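Long-range contacts in PGRP-Hd - Peptidoglycan recognition protein homologue (PDB 3EP1), which probably recognises bacterial peptidoglycan as part of innate immunity in a thermophilic worm: residues R18-N23 / G97-H102; K79-I84 / H109-A114. All blocks are in the same frame, centred on the assembly; numbering follows the deposited sequence.

Interaction 1 of 2, residues R18-N23 / G97-H102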
loop_
_atom_site.group_PDB
_atom_site.type_symbol
_atom_site.label_atom_id
_atom_site.label_comp_id
_atom_site.label_asym_id
_atom_site.label_seq_id
_atom_site.Cartn_x
_atom_site.Cartn_y
_atom_site.Cartn_z
ATOM N N ARG A 18 -23.999 -11.063 2.347
ATOM C CA ARG A 18 -23.282 -12.013 1.503
ATOM C C ARG A 18 -22.040 -11.310 0.950
ATOM O O ARG A 18 -22.062 -10.110 0.682
ATOM C CB ARG A 18 -24.180 -12.487 0.348
ATOM C CG ARG A 18 -24.619 -11.378 -0.588
ATOM C CD ARG A 18 -25.928 -11.699 -1.339
ATOM N NE ARG A 18 -27.032 -11.970 -0.417
ATOM C CZ ARG A 18 -28.319 -11.740 -0.677
ATOM N NH1 ARG A 18 -28.688 -11.223 -1.846
ATOM N NH2 ARG A 18 -29.239 -12.026 0.243
ATOM N N GLN A 19 -20.958 -12.058 0.790
ATOM C CA GLN A 19 -19.714 -11.500 0.284
ATOM C C GLN A 19 -19.310 -12.188 -1.013
ATOM O O GLN A 19 -18.985 -13.373 -1.018
ATOM C CB GLN A 19 -18.616 -11.662 1.336
ATOM C CG GLN A 19 -17.240 -11.252 0.864
ATOM C CD GLN A 19 -16.186 -11.398 1.946
ATOM O OE1 GLN A 19 -16.271 -10.762 2.998
ATOM N NE2 GLN A 19 -15.185 -12.237 1.694
ATOM N N ILE A 20 -19.344 -11.451 -2.117
ATOM C CA ILE A 20 -18.967 -12.021 -3.401
ATOM C C ILE A 20 -17.539 -11.618 -3.739
ATOM O O ILE A 20 -17.237 -10.429 -3.881
ATOM C CB ILE A 20 -19.922 -11.552 -4.526
ATOM C CG1 ILE A 20 -21.356 -11.985 -4.194
ATOM C CG2 ILE A 20 -19.483 -12.135 -5.868
ATOM C CD1 ILE A 20 -22.371 -11.714 -5.302
ATOM N N LYS A 21 -16.658 -12.610 -3.853
ATOM C CA LYS A 21 -15.258 -12.345 -4.170
ATOM C C LYS A 21 -15.089 -11.843 -5.594
ATOM O O LYS A 21 -15.973 -11.998 -6.427
ATOM C CB LYS A 21 -14.414 -13.602 -3.944
ATOM C CG LYS A 21 -14.273 -13.947 -2.469
ATOM C CD LYS A 21 -13.377 -15.153 -2.254
ATOM C CE LYS A 21 -13.032 -15.329 -0.778
ATOM N NZ LYS A 21 -14.229 -15.567 0.089
ATOM N N MET A 22 -13.946 -11.233 -5.865
ATOM C CA MET A 22 -13.683 -10.677 -7.183
ATOM C C MET A 22 -12.569 -11.413 -7.924
ATOM O O MET A 22 -11.432 -11.488 -7.444
ATOM C CB MET A 22 -13.329 -9.199 -7.033
ATOM C CG MET A 22 -13.010 -8.492 -8.321
ATOM S SD MET A 22 -12.713 -6.747 -8.043
ATOM C CE MET A 22 -14.375 -6.118 -8.220
ATOM N N ASN A 23 -12.900 -11.951 -9.100
ATOM C CA ASN A 23 -11.926 -12.673 -9.919
ATOM C C ASN A 23 -11.057 -11.687 -10.697
ATOM O O ASN A 23 -11.539 -11.010 -11.608
ATOM C CB ASN A 23 -12.642 -13.613 -10.890
ATOM N N GLY A 97 -10.645 -7.015 -3.132
ATOM C CA GLY A 97 -11.110 -8.327 -3.549
ATOM C C GLY A 97 -12.575 -8.694 -3.415
ATOM O O GLY A 97 -12.912 -9.872 -3.481
ATOM N N VAL A 98 -13.449 -7.712 -3.233
ATOM C CA VAL A 98 -14.879 -7.989 -3.107
ATOM C C VAL A 98 -15.688 -7.059 -4.011
ATOM O O VAL A 98 -15.398 -5.870 -4.093
ATOM C CB VAL A 98 -15.375 -7.799 -1.653
ATOM C CG1 VAL A 98 -16.864 -8.088 -1.573
ATOM C CG2 VAL A 98 -14.608 -8.708 -0.709
ATOM N N VAL A 99 -16.708 -7.601 -4.674
ATOM C CA VAL A 99 -17.549 -6.801 -5.565
ATOM C C VAL A 99 -18.502 -5.896 -4.783
ATOM O O VAL A 99 -19.191 -6.342 -3.861
ATOM C CB VAL A 99 -18.378 -7.697 -6.526
ATOM C CG1 VAL A 99 -17.450 -8.511 -7.428
ATOM C CG2 VAL A 99 -19.258 -8.628 -5.729
ATOM N N GLY A 100 -18.522 -4.616 -5.146
ATOM C CA GLY A 100 -19.394 -3.676 -4.473
ATOM C C GLY A 100 -20.689 -3.483 -5.242
ATOM O O GLY A 100 -20.973 -4.229 -6.178
ATOM N N GLN A 101 -21.469 -2.486 -4.833
ATOM C CA GLN A 101 -22.729 -2.143 -5.489
ATOM C C GLN A 101 -22.795 -0.613 -5.516
ATOM O O GLN A 101 -23.655 -0.001 -4.892
ATOM C CB GLN A 101 -23.911 -2.748 -4.715
ATOM C CG GLN A 101 -23.978 -4.272 -4.841
ATOM C CD GLN A 101 -24.953 -4.929 -3.875
ATOM O OE1 GLN A 101 -24.732 -4.949 -2.665
ATOM N NE2 GLN A 101 -26.040 -5.471 -4.414
ATOM N N HIS A 102 -21.864 -0.020 -6.257
ATOM C CA HIS A 102 -21.719 1.430 -6.372
ATOM C C HIS A 102 -21.928 2.006 -7.773
ATOM O O HIS A 102 -22.368 3.147 -7.922
ATOM C CB HIS A 102 -20.333 1.820 -5.865
ATOM C CG HIS A 102 -19.239 0.938 -6.385
ATOM N ND1 HIS A 102 -18.722 1.063 -7.655
ATOM C CD2 HIS A 102 -18.606 -0.121 -5.824
ATOM C CE1 HIS A 102 -17.818 0.120 -7.856
ATOM N NE2 HIS A 102 -17.730 -0.613 -6.761
HETATM O O HOH W 1 -20.258 -8.539 -2.632
#
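Val99 lays its CG2 methyl against the beta-branch of Ile20, with Val99 CG2 3.2 Å from Ile20 CB, tighter than usual van der Waals contact. A chi1 of -62° at Val99 sets CG1 beside its own backbone N, anti to the carbonyl carbon, where it meets Met22 CE at 4.0 Å; CG2 lies between N and the carbonyl carbon. Met22 reaches Val99 CG1 through a chain extended as far as SD and then bent at chi3, and the Met22 and Val99 side chains cross obliquely. The backbones form a single beta bridge, Lys21 with Val98, joining the loop that precedes strand 26-33 to the loop between strands 90-92 and 110-115 in this amidase-like domain. Its two hydrogen bonds differ in geometry: Val99 N gives a 3.0 Å bond to Ile20 O, nearly collinear with the carbonyl (C=O...N 170°), whereas Met22 N approaches Gly97 O at 2.9 Å from above the carbonyl plane. Gly97 takes a positive phi of 68° here, a conformation that favours glycine. One water extends the pairing, accepting from Ile20 N and donating to Val99 O at 2.7 Å; Arg94 NH1 also bonds that carbonyl oxygen. Val98, one of the two bridged residues, sets CG1 3.3 Å from Ile20 O, and both its methyls touch Gln19 CG, the two side chains crossing at about a right angle. An alanine in place of Val98 would probably deprive the aliphatic part of Gln19 of its apolar partner and free that chain to turn. Farther out, Arg18 NE forms a salt bridge with Asp76.

Interaction 2 of 2, residues K79-I84 / H109-A114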
loop_
_atom_site.group_PDB
_atom_site.type_symbol
_atom_site.label_atom_id
_atom_site.label_comp_id
_atom_site.label_asym_id
_atom_site.label_seq_id
_atom_site.Cartn_x
_atom_site.Cartn_y
_atom_site.Cartn_z
ATOM N N LYS A 79 -22.187 0.116 0.173
ATOM C CA LYS A 79 -21.904 0.118 -1.272
ATOM C C LYS A 79 -20.466 0.191 -1.778
ATOM O O LYS A 79 -20.144 -0.368 -2.830
ATOM C CB LYS A 79 -22.660 1.259 -1.953
ATOM C CG LYS A 79 -24.162 1.209 -1.829
ATOM C CD LYS A 79 -24.773 2.427 -2.497
ATOM C CE LYS A 79 -26.268 2.485 -2.270
ATOM N NZ LYS A 79 -26.828 3.787 -2.711
ATOM N N TYR A 80 -19.604 0.879 -1.045
ATOM C CA TYR A 80 -18.238 1.049 -1.498
ATOM C C TYR A 80 -17.172 0.139 -0.909
ATOM O O TYR A 80 -17.342 -0.427 0.166
ATOM C CB TYR A 80 -17.851 2.508 -1.292
ATOM C CG TYR A 80 -18.929 3.467 -1.754
ATOM C CD1 TYR A 80 -19.881 3.958 -0.860
ATOM C CD2 TYR A 80 -19.009 3.870 -3.087
ATOM C CE1 TYR A 80 -20.885 4.833 -1.283
ATOM C CE2 TYR A 80 -20.015 4.741 -3.519
ATOM C CZ TYR A 80 -20.945 5.220 -2.611
ATOM O OH TYR A 80 -21.921 6.097 -3.027
ATOM N N ASN A 81 -16.071 0.005 -1.645
ATOM C CA ASN A 81 -14.927 -0.808 -1.233
ATOM C C ASN A 81 -14.106 -0.050 -0.191
ATOM O O ASN A 81 -13.491 -0.656 0.682
ATOM C CB ASN A 81 -14.034 -1.113 -2.439
ATOM C CG ASN A 81 -14.678 -2.066 -3.413
ATOM O OD1 ASN A 81 -14.646 -3.279 -3.219
ATOM N ND2 ASN A 81 -15.280 -1.524 -4.463
ATOM N N PHE A 82 -14.101 1.276 -0.319
ATOM C CA PHE A 82 -13.379 2.169 0.580
ATOM C C PHE A 82 -14.042 3.541 0.604
ATOM O O PHE A 82 -14.769 3.903 -0.315
ATOM C CB PHE A 82 -11.929 2.369 0.126
ATOM C CG PHE A 82 -11.092 1.126 0.168
ATOM C CD1 PHE A 82 -10.908 0.358 -0.976
ATOM C CD2 PHE A 82 -10.497 0.716 1.356
ATOM C CE1 PHE A 82 -10.146 -0.798 -0.936
ATOM C CE2 PHE A 82 -9.736 -0.436 1.408
ATOM C CZ PHE A 82 -9.561 -1.197 0.256
ATOM N N LEU A 83 -13.769 4.305 1.655
ATOM C CA LEU A 83 -14.305 5.652 1.792
ATOM C C LEU A 83 -13.188 6.517 2.370
ATOM O O LEU A 83 -12.384 6.043 3.163
ATOM C CB LEU A 83 -15.528 5.668 2.716
ATOM C CG LEU A 83 -16.714 4.760 2.379
ATOM C CD1 LEU A 83 -16.465 3.368 2.937
ATOM C CD2 LEU A 83 -17.990 5.334 2.979
ATOM N N ILE A 84 -13.150 7.784 1.978
ATOM C CA ILE A 84 -12.102 8.702 2.418
ATOM C C ILE A 84 -12.694 10.030 2.899
ATOM O O ILE A 84 -13.525 10.613 2.208
ATOM C CB ILE A 84 -11.128 8.979 1.236
ATOM C CG1 ILE A 84 -10.667 7.646 0.627
ATOM C CG2 ILE A 84 -9.956 9.830 1.697
ATOM C CD1 ILE A 84 -9.760 7.771 -0.584
ATOM N N HIS A 109 -15.495 -5.649 -11.969
ATOM C CA HIS A 109 -14.041 -5.563 -12.043
ATOM C C HIS A 109 -13.518 -4.171 -11.730
ATOM O O HIS A 109 -12.682 -3.637 -12.444
ATOM C CB HIS A 109 -13.565 -6.013 -13.429
ATOM C CG HIS A 109 -14.056 -7.374 -13.822
ATOM N ND1 HIS A 109 -13.598 -8.532 -13.230
ATOM C CD2 HIS A 109 -15.009 -7.758 -14.708
ATOM C CE1 HIS A 109 -14.247 -9.569 -13.730
ATOM N NE2 HIS A 109 -15.109 -9.128 -14.628
ATOM N N SER A 110 -14.008 -3.583 -10.646
ATOM C CA SER A 110 -13.570 -2.250 -10.266
ATOM C C SER A 110 -13.647 -2.067 -8.763
ATOM O O SER A 110 -14.126 -2.934 -8.036
ATOM C CB SER A 110 -14.457 -1.203 -10.917
ATOM O OG SER A 110 -15.743 -1.263 -10.327
ATOM N N ILE A 111 -13.177 -0.908 -8.321
ATOM C CA ILE A 111 -13.185 -0.535 -6.920
ATOM C C ILE A 111 -13.995 0.755 -6.769
ATOM O O ILE A 111 -13.771 1.732 -7.480
ATOM C CB ILE A 111 -11.747 -0.314 -6.411
ATOM C CG1 ILE A 111 -11.045 -1.659 -6.281
ATOM C CG2 ILE A 111 -11.758 0.409 -5.081
ATOM C CD1 ILE A 111 -11.647 -2.548 -5.226
ATOM N N GLY A 112 -14.957 0.738 -5.862
ATOM C CA GLY A 112 -15.775 1.911 -5.644
ATOM C C GLY A 112 -15.268 2.653 -4.429
ATOM O O GLY A 112 -15.152 2.081 -3.352
ATOM N N VAL A 113 -14.947 3.925 -4.610
ATOM C CA VAL A 113 -14.451 4.741 -3.521
ATOM C C VAL A 113 -15.370 5.936 -3.322
ATOM O O VAL A 113 -15.621 6.696 -4.248
ATOM C CB VAL A 113 -13.028 5.268 -3.799
ATOM C CG1 VAL A 113 -12.551 6.098 -2.620
ATOM C CG2 VAL A 113 -12.067 4.121 -4.050
ATOM N N ALA A 114 -15.879 6.092 -2.112
ATOM C CA ALA A 114 -16.752 7.215 -1.805
ATOM C C ALA A 114 -15.928 8.278 -1.101
ATOM O O ALA A 114 -15.118 7.956 -0.228
ATOM C CB ALA A 114 -17.889 6.773 -0.901
#
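Ala114 CB sits over the centre of the Tyr80 ring, 3.4 Å from its centroid and 11° off the ring normal, a CH-pi contact; Lys79 CB lies over the opposite face, toward the rim. Leu83 shares the sheet face of Ala114, its CG 4.0 Å from the same methyl. Ile84 CD1 packs 3.8 Å from Val113 CG1, and Ile111 CG2 comes to the edge of the Phe82 ring; Phe82 and Val113 share the other face of the sheet. The backbones run parallel, the two strand axes 4.7 Å apart at 28°, with Phe82 opposite Val113 and Leu83 opposite Ala114. Phe82 O accepts from Ala114 N at 3.0 Å, and Ala114 O accepts from Ile84 N. At the entrance to the ladder Gly112 O takes two donors, Asn81 N at 2.8 Å and, weakly, Phe82 N. Ser110 OG bonds Arg106 O. Strand 82-84 lies in the mixed sheet between 110-115 and antiparallel 90-92. Phe82 meets the Trp96 ring edge-to-face, and Leu128, Ala131 and Leu135 of helix 126-141 pack on Phe82, Ile84 and Val113.

In the fold
The segments interleave along the chain: 18-23, 79-84, 97-102 and 109-114. Interaction 2 is a buried contact within the sheet, its centre about 4 Å from the centre of the chain, while interaction 1 is a surface contact about 14 Å from it; the two contact centres are about 10 Å apart. They meet directly, with Gln101 N 3.2 Å from Lys79 O in a probable hydrogen bond and His102 packed on Tyr80 and Asn81. Residues 97-102, in the connection from strand 90-92 to strand 110-115 of the amidase-like fold, thus touch both the loop preceding strand 26-33 and residues 79-84.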